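Local coordinates for uncharacterized protein MJ0764 (Methanocaldococcus jannaschii, PDB 2B8M) that is of unknown function but adopts the double-stranded beta-helix fold of RmlC-like cupins and pairs with a second copy of itself, at residues 7-12 against 29-34. Numbering follows the deposited sequence.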
loop_
_atom_site.group_PDB
_atom_site.type_symbol
_atom_site.label_atom_id
_atom_site.label_comp_id
_atom_site.label_asym_id
_atom_site.label_seq_id
_atom_site.Cartn_x
_atom_site.Cartn_y
_atom_site.Cartn_z
ATOM N N TYR A 7 -7.071 -10.156 4.119
ATOM C CA TYR A 7 -5.876 -10.819 3.639
ATOM C C TYR A 7 -4.846 -10.696 4.737
ATOM O O TYR A 7 -4.830 -9.709 5.496
ATOM C CB TYR A 7 -5.312 -10.080 2.415
ATOM C CG TYR A 7 -6.273 -9.953 1.270
ATOM C CD1 TYR A 7 -7.325 -9.013 1.298
ATOM C CD2 TYR A 7 -6.144 -10.770 0.120
ATOM C CE1 TYR A 7 -8.267 -8.923 0.199
ATOM C CE2 TYR A 7 -7.032 -10.663 -0.953
ATOM C CZ TYR A 7 -8.093 -9.751 -0.897
ATOM O OH TYR A 7 -8.948 -9.634 -1.975
ATOM N N GLU A 8 -3.930 -11.637 4.794
ATOM C CA GLU A 8 -2.808 -11.524 5.726
ATOM C C GLU A 8 -1.486 -11.573 4.970
ATOM O O GLU A 8 -1.364 -12.312 3.975
ATOM C CB GLU A 8 -2.834 -12.623 6.792
ATOM C CG GLU A 8 -4.052 -12.622 7.669
ATOM C CD GLU A 8 -4.236 -13.921 8.393
ATOM O OE1 GLU A 8 -3.593 -14.935 8.004
ATOM O OE2 GLU A 8 -5.004 -13.955 9.393
ATOM N N PHE A 9 -0.554 -10.718 5.400
ATOM C CA PHE A 9 0.799 -10.677 4.890
ATOM C C PHE A 9 1.762 -11.093 6.001
ATOM O O PHE A 9 1.505 -10.870 7.203
ATOM C CB PHE A 9 1.144 -9.324 4.246
ATOM C CG PHE A 9 1.244 -8.133 5.210
ATOM C CD1 PHE A 9 2.411 -7.875 5.920
ATOM C CD2 PHE A 9 0.183 -7.267 5.354
ATOM C CE1 PHE A 9 2.498 -6.772 6.758
ATOM C CE2 PHE A 9 0.254 -6.173 6.218
ATOM C CZ PHE A 9 1.410 -5.931 6.909
ATOM N N LYS A 10 2.864 -11.731 5.611
ATOM C CA LYS A 10 3.831 -12.230 6.590
ATOM C C LYS A 10 4.593 -11.101 7.285
ATOM O O LYS A 10 5.169 -10.259 6.628
ATOM C CB LYS A 10 4.843 -13.152 5.896
ATOM C CG LYS A 10 5.726 -13.940 6.834
ATOM C CD LYS A 10 6.401 -15.118 6.084
ATOM C CE LYS A 10 6.824 -16.202 7.057
ATOM N NZ LYS A 10 7.550 -17.316 6.359
ATOM N N ARG A 11 4.558 -11.094 8.616
ATOM C CA ARG A 11 5.299 -10.118 9.430
ATOM C C ARG A 11 6.670 -10.618 9.791
ATOM O O ARG A 11 6.893 -11.816 10.011
ATOM C CB ARG A 11 4.572 -9.855 10.732
ATOM C CG ARG A 11 3.232 -9.204 10.533
ATOM C CD ARG A 11 2.496 -9.092 11.820
ATOM N NE ARG A 11 1.904 -10.370 12.177
ATOM C CZ ARG A 11 2.103 -11.011 13.324
ATOM N NH1 ARG A 11 2.895 -10.505 14.268
ATOM N NH2 ARG A 11 1.488 -12.166 13.536
ATOM N N ASP A 12 7.593 -9.675 9.884
ATOM C CA ASP A 12 8.916 -9.946 10.354
ATOM C C ASP A 12 9.568 -11.081 9.598
ATOM O O ASP A 12 10.333 -11.803 10.169
ATOM C CB ASP A 12 8.885 -10.255 11.853
ATOM C CG ASP A 12 8.192 -9.177 12.645
ATOM O OD1 ASP A 12 8.459 -7.986 12.356
ATOM O OD2 ASP A 12 7.385 -9.520 13.548
ATOM N N ILE A 29 -2.361 -5.748 -5.169
ATOM C CA ILE A 29 -1.484 -5.398 -4.066
ATOM C C ILE A 29 -0.675 -6.626 -3.674
ATOM O O ILE A 29 -1.218 -7.657 -3.282
ATOM C CB ILE A 29 -2.257 -4.819 -2.839
ATOM C CG1 ILE A 29 -3.190 -3.666 -3.247
ATOM C CG2 ILE A 29 -1.259 -4.366 -1.757
ATOM C CD1 ILE A 29 -4.026 -3.113 -2.144
ATOM N N ASN A 30 0.642 -6.505 -3.771
ATOM C CA ASN A 30 1.571 -7.562 -3.388
ATOM C C ASN A 30 2.440 -7.107 -2.229
ATOM O O ASN A 30 2.652 -5.907 -2.033
ATOM C CB ASN A 30 2.414 -7.979 -4.607
ATOM C CG ASN A 30 1.573 -8.336 -5.778
ATOM O OD1 ASN A 30 0.468 -8.879 -5.618
ATOM N ND2 ASN A 30 2.060 -8.051 -6.976
ATOM N N HIS A 31 2.947 -8.080 -1.458
ATOM C CA HIS A 31 3.853 -7.831 -0.371
ATOM C C HIS A 31 5.140 -8.592 -0.646
ATOM O O HIS A 31 5.117 -9.789 -0.900
ATOM C CB HIS A 31 3.225 -8.279 0.915
ATOM C CG HIS A 31 4.158 -8.244 2.086
ATOM N ND1 HIS A 31 4.552 -9.384 2.734
ATOM C CD2 HIS A 31 4.787 -7.216 2.699
ATOM C CE1 HIS A 31 5.366 -9.059 3.727
ATOM N NE2 HIS A 31 5.509 -7.749 3.738
ATOM N N ILE A 32 6.252 -7.884 -0.627
ATOM C CA ILE A 32 7.539 -8.478 -0.978
ATOM C C ILE A 32 8.584 -8.221 0.131
ATOM O O ILE A 32 8.700 -7.114 0.640
ATOM C CB ILE A 32 8.076 -7.976 -2.338
ATOM C CG1 ILE A 32 7.034 -8.291 -3.436
ATOM C CG2 ILE A 32 9.400 -8.634 -2.666
ATOM C CD1 ILE A 32 7.323 -7.743 -4.731
ATOM N N VAL A 33 9.295 -9.287 0.489
ATOM C CA VAL A 33 10.471 -9.220 1.313
ATOM C C VAL A 33 11.640 -9.797 0.570
ATOM O O VAL A 33 11.585 -10.946 0.081
ATOM C CB VAL A 33 10.268 -9.957 2.663
ATOM C CG1 VAL A 33 11.498 -9.810 3.563
ATOM C CG2 VAL A 33 9.039 -9.417 3.329
ATOM N N LEU A 34 12.710 -8.998 0.491
ATOM C CA LEU A 34 13.956 -9.433 -0.122
ATOM C C LEU A 34 15.041 -9.286 0.877
ATOM O O LEU A 34 15.408 -8.163 1.265
ATOM C CB LEU A 34 14.293 -8.576 -1.361
ATOM C CG LEU A 34 13.290 -8.626 -2.513
ATOM C CD1 LEU A 34 13.791 -7.717 -3.607
ATOM C CD2 LEU A 34 13.122 -10.056 -3.028
#
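Phe9 and His31 meet ring to ring where the N-terminal segment 7-12 passes over strand 28-35, a small worked example of how a buried imidazole can be packed on carbon and bonded at both nitrogens at once. CB of Phe9 sits over one face of the imidazole in a CH-pi contact, 4.1 Å from the centroid of the His31 ring. Farther along the same side chain, Phe9 CD1 lies above the middle of that ring, 3.8 Å from His31 NE2. The two planes are inclined at 47°, an oblique pairing with centroids 4.9 Å apart. The CB of His31 points toward segment 7-12, and with CG anti to the backbone N (chi1 172°) the ring leans to the side of its own carbonyl carbon, against Phe9. Beside the Phe9 contact, the backbone O of Lys10 approaches CE1 of His31 to 3.1 Å, while the lysine side chain runs away from the strand.

In the next shell, ND1 of His31 is hydrogen-bonded to Glu19 and NE2 to Glu95. OE1 of Glu19 also accepts a hydrogen bond from the backbone N-H of Lys10, tying both segments to one carboxylate, and Phe97 meets both rings, edge-to-face with Phe9. Tyr7 and Glu8 pair with a strand of the second subunit, carrying the sheet across the interface.

With an alanine at His31, Glu19 and Glu95 would probably lose their common imidazole partner, and Phe9 CB and CD1 the ring face beneath them. Bonded to a carboxylate at each nitrogen, the imidazole links Glu19 to Glu95, and the two bonds together probably fix its rotation.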